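Side-chain contacts in Poly(A) ribonuclease pop2 (Schizosaccharomyces pombe, PDB 2P51), which trims poly(A) tails of mRNA from the 3' end, releasing 5'-AMP, as a metal-dependent catalytic subunit of the CCR4-NOT complex: residues Asp69-His72 / Tyr73-Arg77; Phe112-Asp116 / Asp117-Pro121. All blocks are in the same frame, centred on the assembly; numbering follows the deposited sequence. Where two conformers were deposited one is given.

Contact 1: Asp69-His72 / Tyr73-Arg77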
ATOM      1  N   ASP A  69      15.973 -12.973   5.586  1.00 47.97           N
ATOM      2  CA  ASP A  69      14.579 -12.656   5.361  1.00 47.20           C
ATOM      3  C   ASP A  69      13.788 -12.989   6.628  1.00 40.65           C
ATOM      4  O   ASP A  69      12.795 -12.293   6.792  1.00 38.03           O
ATOM      5  CB  ASP A  69      13.932 -13.440   4.223  1.00 51.31           C
ATOM      6  CG  ASP A  69      14.734 -13.245   2.955  1.00 56.56           C
ATOM      7  OD1 ASP A  69      15.882 -12.761   3.100  1.00 60.96           O
ATOM      8  OD2 ASP A  69      14.179 -13.583   1.887  1.00 55.89           O
ATOM      9  N   ASP A  70      14.256 -13.989   7.383  1.00 39.25           N
ATOM     10  CA  ASP A  70      13.481 -14.294   8.605  1.00 42.34           C
ATOM     11  C   ASP A  70      13.576 -13.106   9.555  1.00 39.95           C
ATOM     12  O   ASP A  70      12.575 -12.646  10.116  1.00 35.16           O
ATOM     13  CB  ASP A  70      13.914 -15.591   9.295  1.00 43.15           C
ATOM     14  CG  ASP A  70      13.086 -15.959  10.518  1.00 42.02           C
ATOM     15  OD1 ASP A  70      13.705 -16.330  11.540  1.00 50.87           O
ATOM     16  OD2 ASP A  70      11.833 -15.917  10.576  1.00 43.36           O
ATOM     17  N   TYR A  71      14.795 -12.608   9.708  1.00 39.74           N
ATOM     18  CA  TYR A  71      14.988 -11.400  10.522  1.00 38.63           C
ATOM     19  C   TYR A  71      14.158 -10.242   9.976  1.00 35.18           C
ATOM     20  O   TYR A  71      13.589  -9.486  10.759  1.00 32.39           O
ATOM     21  CB  TYR A  71      16.466 -11.035  10.580  1.00 41.20           C
ATOM     22  CG  TYR A  71      16.831  -9.773  11.316  1.00 45.35           C
ATOM     23  CD1 TYR A  71      16.506  -9.585  12.651  1.00 47.79           C
ATOM     24  CD2 TYR A  71      17.509  -8.741  10.688  1.00 47.09           C
ATOM     25  CE1 TYR A  71      16.842  -8.428  13.331  1.00 49.87           C
ATOM     26  CE2 TYR A  71      17.851  -7.579  11.351  1.00 49.45           C
ATOM     27  CZ  TYR A  71      17.518  -7.421  12.676  1.00 52.10           C
ATOM     28  OH  TYR A  71      17.852  -6.267  13.346  1.00 60.85           O
ATOM     29  N   HIS A  72      14.065 -10.070   8.649  1.00 32.60           N
ATOM     30  CA  HIS A  72      13.259  -8.996   8.109  1.00 28.53           C
ATOM     31  C   HIS A  72      11.780  -9.192   8.464  1.00 27.40           C
ATOM     32  O   HIS A  72      11.092  -8.232   8.836  1.00 26.63           O
ATOM     33  CB  HIS A  72      13.319  -8.939   6.581  1.00 28.70           C
ATOM     34  CG  HIS A  72      14.687  -8.882   5.999  1.00 37.85           C
ATOM     35  ND1 HIS A  72      14.972  -9.157   4.665  1.00 42.22           N
ATOM     36  CD2 HIS A  72      15.880  -8.570   6.568  1.00 43.52           C
ATOM     37  CE1 HIS A  72      16.279  -9.018   4.441  1.00 45.26           C
ATOM     38  NE2 HIS A  72      16.846  -8.666   5.592  1.00 48.75           N
ATOM     39  N   TYR A  73      11.311 -10.437   8.326  1.00 26.20           N
ATOM     40  CA  TYR A  73       9.928 -10.727   8.649  1.00 22.06           C
ATOM     41  C   TYR A  73       9.668 -10.530  10.138  1.00 23.25           C
ATOM     42  O   TYR A  73       8.650  -9.920  10.553  1.00 20.47           O
ATOM     43  CB  TYR A  73       9.469 -12.135   8.225  1.00 23.73           C
ATOM     44  CG  TYR A  73       8.012 -12.303   8.646  1.00 22.53           C
ATOM     45  CD1 TYR A  73       7.004 -11.564   8.026  1.00 21.49           C
ATOM     46  CD2 TYR A  73       7.640 -13.189   9.650  1.00 20.72           C
ATOM     47  CE1 TYR A  73       5.662 -11.668   8.351  1.00 20.13           C
ATOM     48  CE2 TYR A  73       6.291 -13.303  10.005  1.00 21.71           C
ATOM     49  CZ  TYR A  73       5.304 -12.550   9.372  1.00 20.64           C
ATOM     50  OH  TYR A  73       3.979 -12.673   9.732  1.00 20.64           O
ATOM     51  N   GLN A  74      10.546 -11.010  11.034  1.00 26.90           N
ATOM     52  CA  GLN A  74      10.297 -10.828  12.466  1.00 26.29           C
ATOM     53  C   GLN A  74      10.361  -9.364  12.868  1.00 25.02           C
ATOM     54  O   GLN A  74       9.661  -8.976  13.819  1.00 25.12           O
ATOM     55  CB  GLN A  74      11.301 -11.655  13.262  1.00 27.99           C
ATOM     56  CG  GLN A  74      11.217 -13.172  13.079  1.00 31.04           C
ATOM     57  CD  GLN A  74       9.791 -13.690  13.219  1.00 29.14           C
ATOM     58  OE1 GLN A  74       9.010 -13.205  14.035  1.00 28.67           O
ATOM     59  NE2 GLN A  74       9.397 -14.681  12.432  1.00 29.66           N
ATOM     60  N   THR A  75      11.147  -8.527  12.194  1.00 24.43           N
ATOM     61  CA  THR A  75      11.123  -7.085  12.434  1.00 22.65           C
ATOM     62  C   THR A  75       9.780  -6.478  12.051  1.00 19.97           C
ATOM     63  O   THR A  75       9.144  -5.722  12.800  1.00 20.98           O
ATOM     64  CB  THR A  75      12.224  -6.341  11.648  1.00 29.43           C
ATOM     65  OG1 THR A  75      13.488  -6.746  12.199  1.00 30.91           O
ATOM     66  CG2 THR A  75      12.170  -4.850  11.872  1.00 26.22           C
ATOM     67  N   LEU A  76       9.341  -6.830  10.841  1.00 19.91           N
ATOM     68  CA  LEU A  76       8.053  -6.355  10.349  1.00 18.43           C
ATOM     69  C   LEU A  76       6.931  -6.731  11.326  1.00 17.89           C
ATOM     70  O   LEU A  76       6.092  -5.930  11.707  1.00 18.21           O
ATOM     71  CB  LEU A  76       7.874  -6.954   8.953  1.00 23.67           C
ATOM     72  CG  LEU A  76       6.646  -6.788   8.099  1.00 21.41           C
ATOM     73  CD1 LEU A  76       7.024  -7.107   6.647  1.00 18.63           C
ATOM     74  CD2 LEU A  76       5.471  -7.650   8.540  1.00 19.76           C
ATOM     75  N   ARG A  77       6.881  -8.015  11.688  1.00 18.40           N
ATOM     76  CA  ARG A  77       5.796  -8.527  12.523  1.00 20.46           C
ATOM     77  C   ARG A  77       5.734  -7.779  13.836  1.00 21.61           C
ATOM     78  O   ARG A  77       4.691  -7.370  14.336  1.00 21.05           O
ATOM     79  CB  ARG A  77       6.079 -10.023  12.721  1.00 21.19           C
ATOM     80  CG  ARG A  77       5.125 -10.811  13.594  1.00 28.00           C
ATOM     81  CD  ARG A  77       5.760 -12.180  13.914  1.00 35.27           C
ATOM     82  NE  ARG A  77       5.080 -12.733  15.066  1.00 35.26           N
ATOM     83  CZ  ARG A  77       5.573 -13.500  16.015  1.00 34.43           C
ATOM     84  NH1 ARG A  77       6.859 -13.851  15.977  1.00 32.25           N
ATOM     85  NH2 ARG A  77       4.751 -13.895  16.974  1.00 36.94           N
TER

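Contact 2: Phe112-Asp116 / Asp117-Pro121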
ATOM      1  N   PHE A 112      -5.691   8.020  14.866  1.00 16.80           N
ATOM      2  CA  PHE A 112      -4.350   7.996  15.477  1.00 16.83           C
ATOM      3  C   PHE A 112      -4.362   9.058  16.557  1.00 17.18           C
ATOM      4  O   PHE A 112      -5.091  10.072  16.408  1.00 20.29           O
ATOM      5  CB  PHE A 112      -3.305   8.284  14.383  1.00 18.04           C
ATOM      6  CG  PHE A 112      -1.938   7.829  14.829  1.00 16.19           C
ATOM      7  CD1 PHE A 112      -1.580   6.491  14.645  1.00 18.05           C
ATOM      8  CD2 PHE A 112      -1.027   8.706  15.428  1.00 17.60           C
ATOM      9  CE1 PHE A 112      -0.331   6.033  15.070  1.00 15.21           C
ATOM     10  CE2 PHE A 112       0.200   8.229  15.845  1.00 17.18           C
ATOM     11  CZ  PHE A 112       0.545   6.898  15.678  1.00 16.53           C
ATOM     12  N   ASN A 113      -3.605   8.886  17.633  1.00 17.29           N
ATOM     13  CA  ASN A 113      -3.640   9.735  18.804  1.00 18.66           C
ATOM     14  C   ASN A 113      -2.185   9.959  19.244  1.00 18.51           C
ATOM     15  O   ASN A 113      -1.535   9.043  19.730  1.00 21.78           O
ATOM     16  CB  ASN A 113      -4.503   9.115  19.892  1.00 21.28           C
ATOM     17  CG  ASN A 113      -4.649  10.089  21.043  1.00 24.16           C
ATOM     18  OD1 ASN A 113      -3.631  10.535  21.566  1.00 26.32           O
ATOM     19  ND2 ASN A 113      -5.913  10.362  21.414  1.00 26.48           N
ATOM     20  N   LEU A 114      -1.670  11.178  19.042  1.00 19.58           N
ATOM     21  CA  LEU A 114      -0.271  11.447  19.336  1.00 20.90           C
ATOM     22  C   LEU A 114       0.040  11.354  20.821  1.00 23.94           C
ATOM     23  O   LEU A 114       1.168  11.160  21.254  1.00 27.80           O
ATOM     24  CB  LEU A 114       0.166  12.849  18.834  1.00 21.13           C
ATOM     25  CG  LEU A 114       0.263  12.925  17.287  1.00 23.38           C
ATOM     26  CD1 LEU A 114       0.595  14.354  16.865  1.00 28.89           C
ATOM     27  CD2 LEU A 114       1.269  11.909  16.724  1.00 23.92           C
ATOM     28  N   GLN A 115      -0.991  11.533  21.642  1.00 24.59           N
ATOM     29  CA  GLN A 115      -0.726  11.467  23.088  1.00 26.54           C
ATOM     30  C   GLN A 115      -0.694  10.021  23.557  1.00 26.89           C
ATOM     31  O   GLN A 115       0.034   9.655  24.479  1.00 33.25           O
ATOM     32  CB  GLN A 115      -1.817  12.320  23.773  1.00 32.20           C
ATOM     33  CG  GLN A 115      -1.765  13.803  23.458  1.00 39.02           C
ATOM     34  CD  GLN A 115      -2.372  14.228  22.135  1.00 48.23           C
ATOM     35  OE1 GLN A 115      -1.753  15.036  21.414  1.00 61.06           O
ATOM     36  NE2 GLN A 115      -3.560  13.749  21.744  1.00 55.20           N
ATOM     37  N   ASP A 116      -1.494   9.112  22.983  1.00 26.42           N
ATOM     38  CA  ASP A 116      -1.675   7.784  23.522  1.00 29.80           C
ATOM     39  C   ASP A 116      -0.947   6.673  22.770  1.00 25.01           C
ATOM     40  O   ASP A 116      -0.646   5.611  23.363  1.00 30.46           O
ATOM     41  CB  ASP A 116      -3.169   7.374  23.493  1.00 36.73           C
ATOM     42  CG  ASP A 116      -4.130   8.194  24.305  1.00 43.32           C
ATOM     43  OD1 ASP A 116      -3.654   8.993  25.148  1.00 52.71           O
ATOM     44  OD2 ASP A 116      -5.384   8.067  24.144  1.00 53.55           O
ATOM     45  N   ASP A 117      -0.710   6.872  21.473  1.00 21.51           N
ATOM     46  CA  ASP A 117      -0.265   5.803  20.589  1.00 20.97           C
ATOM     47  C   ASP A 117       1.253   5.767  20.507  1.00 20.06           C
ATOM     48  O   ASP A 117       1.898   6.777  20.752  1.00 25.76           O
ATOM     49  CB  ASP A 117      -0.823   5.979  19.167  1.00 20.24           C
ATOM     50  CG  ASP A 117      -2.290   5.581  19.140  1.00 21.28           C
ATOM     51  OD1 ASP A 117      -2.721   4.731  19.953  1.00 26.31           O
ATOM     52  OD2 ASP A 117      -3.049   6.132  18.315  1.00 21.76           O
ATOM     53  N   MET A 118       1.758   4.580  20.175  1.00 20.98           N
ATOM     54  CA  MET A 118       3.197   4.398  20.027  1.00 20.41           C
ATOM     55  C   MET A 118       3.685   4.800  18.654  1.00 17.91           C
ATOM     56  O   MET A 118       2.937   4.634  17.670  1.00 17.47           O
ATOM     57  CB  MET A 118       3.531   2.920  20.254  0.52 23.46           C
ATOM     58  CG  MET A 118       3.085   2.417  21.608  0.52 23.24           C
ATOM     59  SD  MET A 118       3.515   0.695  21.915  0.52 48.17           S
ATOM     60  CE  MET A 118       2.276  -0.125  20.890  0.52 37.35           C
ATOM     61  N   TYR A 119       4.919   5.262  18.512  1.00 16.11           N
ATOM     62  CA  TYR A 119       5.400   5.674  17.178  1.00 16.17           C
ATOM     63  C   TYR A 119       6.857   6.054  17.237  1.00 15.16           C
ATOM     64  O   TYR A 119       7.334   6.398  18.343  1.00 19.50           O
ATOM     65  CB  TYR A 119       4.661   6.891  16.650  1.00 16.14           C
ATOM     66  CG  TYR A 119       4.453   8.062  17.600  1.00 17.83           C
ATOM     67  CD1 TYR A 119       5.422   9.020  17.848  1.00 19.92           C
ATOM     68  CD2 TYR A 119       3.231   8.210  18.259  1.00 19.57           C
ATOM     69  CE1 TYR A 119       5.161  10.077  18.719  1.00 24.61           C
ATOM     70  CE2 TYR A 119       2.948   9.239  19.114  1.00 21.97           C
ATOM     71  CZ  TYR A 119       3.942  10.170  19.346  1.00 26.54           C
ATOM     72  OH  TYR A 119       3.737  11.229  20.187  1.00 33.46           O
ATOM     73  N   ALA A 120       7.529   6.042  16.112  1.00 15.36           N
ATOM     74  CA  ALA A 120       8.849   6.650  16.083  1.00 15.21           C
ATOM     75  C   ALA A 120       8.655   8.153  15.965  1.00 14.66           C
ATOM     76  O   ALA A 120       7.983   8.528  15.012  1.00 16.11           O
ATOM     77  CB  ALA A 120       9.644   6.153  14.903  1.00 15.13           C
ATOM     78  N   PRO A 121       9.198   8.965  16.857  1.00 16.00           N
ATOM     79  CA  PRO A 121       9.055  10.421  16.704  1.00 16.91           C
ATOM     80  C   PRO A 121       9.525  10.913  15.348  1.00 16.35           C
ATOM     81  O   PRO A 121       8.871  11.810  14.781  1.00 17.00           O
ATOM     82  CB  PRO A 121       9.960  10.984  17.818  1.00 19.74           C
ATOM     83  CG  PRO A 121       9.832   9.938  18.868  1.00 21.82           C
ATOM     84  CD  PRO A 121       9.901   8.633  18.115  1.00 18.45           C
TER
HETATM   85  O   HOH W   1       1.999   8.351  22.821  1.00 42.84           O

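Contact 1: Asp69-His72 / Tyr73-Arg77
Gln-74 reaches back over one turn to Asp-70 in the first two turns of helix 69-82, a worked example of i to i+4 pairing on an alpha-helix, here in a DEDD-type nuclease. Gln-74 CB lies 3.5 Å from Asp-70 O, the carbonyl that also accepts the nearly straight backbone bond from Gln-74 N. CG, placed beside the backbone N (chi1 -64°), rests against the same Asp-70 O. A bend at chi2 then turns the amide toward Asp-70, where Gln-74 NE2 meets Asp-70 OD2 at 3.3 Å in a straight but weak hydrogen bond, the carboxylate and amide planes standing 67° apart. Stronger partners lie elsewhere: NE2 also binds Ala-187 O, and Asp-70 OD1 takes the backbone N of Lys-66. At the other end of the amide, Gln-74 OE1 receives Arg-77 NH1 at 3.0 Å exactly in the guanidinium plane. Engaged by Ala-187 O at one end and Arg-77 NH1 at the other, the amide is likely to be held in its rotation.

One residue further along, the same i to i+4 spacing brings in a hydroxyl. Tyr-71 O is gripped twice from Thr-75, by N at 3.0 Å and by OG1 at 3.1 Å, the two donors arriving from opposite faces of the carbonyl plane. Because chi1 of -67° sets OG1 beside its own backbone N, the hydroxyl can fold back onto the preceding turn. Thr-75 OG1 also stands over one face of the Tyr-71 ring, offset toward the rim, Tyr-71 CE1 being its closest ring atom at 3.9 Å.

Contact 2: Phe112-Asp116 / Asp117-Pro121
A carboxylate doing the work of a backbone acceptor is the striking feature here: Asp-117 OD2 takes the N-H of Asn-113 at 2.9 Å, on its anti side and 35° out of the carboxylate plane, while Asp-117 N returns a bond to Asn-113 O. One aspartate thus holds both polar backbone atoms of one residue and closes the turn. Inside it, Asn-113 OD1 accepts from Asp-116 N in an Asx motif, with a weaker bond from Gln-115 N. Asp-117 CB lies over one face of the Phe-112 ring in a CH-pi contact, 4.2 Å from the centroid and 22° off the normal.

Beyond the turn, Tyr-119 CG sits between its backbone N and carbonyl carbon (chi1 46°), which turns the ring toward 112-116, with Leu-114 O at its edge. There Tyr-119 OH gives a 2.8 Å hydrogen bond to Leu-114 O, in the carbonyl plane on a lone pair. Leu-114 CD2 packs against Tyr-119 CE2, and Tyr-119 CD2 meets the edge of Phe-112 at CE2. A valine in place of Tyr-119 would probably leave Leu-114 O without this hydroxyl donor and open a gap beside Phe-112 and Leu-114. Since Asp-117 OD1 also forms a salt bridge with Lys-84, the lysine probably stabilises the negative charge of the carboxylate whose other oxygen braces the turn.

In the fold
Contacts 1 and 2 come in series along the chain, their centres 23 Å apart and their nearest atoms about 10 Å apart, so they do not touch. Contact 1 occupies the start of helix 69-82; strands 87-93 and 105-109, neighbours in the six-stranded mixed sheet, follow it, and contact 2 lies in the loop from strand 105-109 to helix 121-129. The side chain of Leu-76 is about 8 Å from that of Asp-172 and about 11 Å from a bound magnesium ion; the side chain of Phe-112 is about 9 Å from that of Glu-53. Asp-172 and Glu-53 bind metal, whereas the two contacts shape a peripheral helix and loop of the CAF1 nuclease rather than the metal site itself.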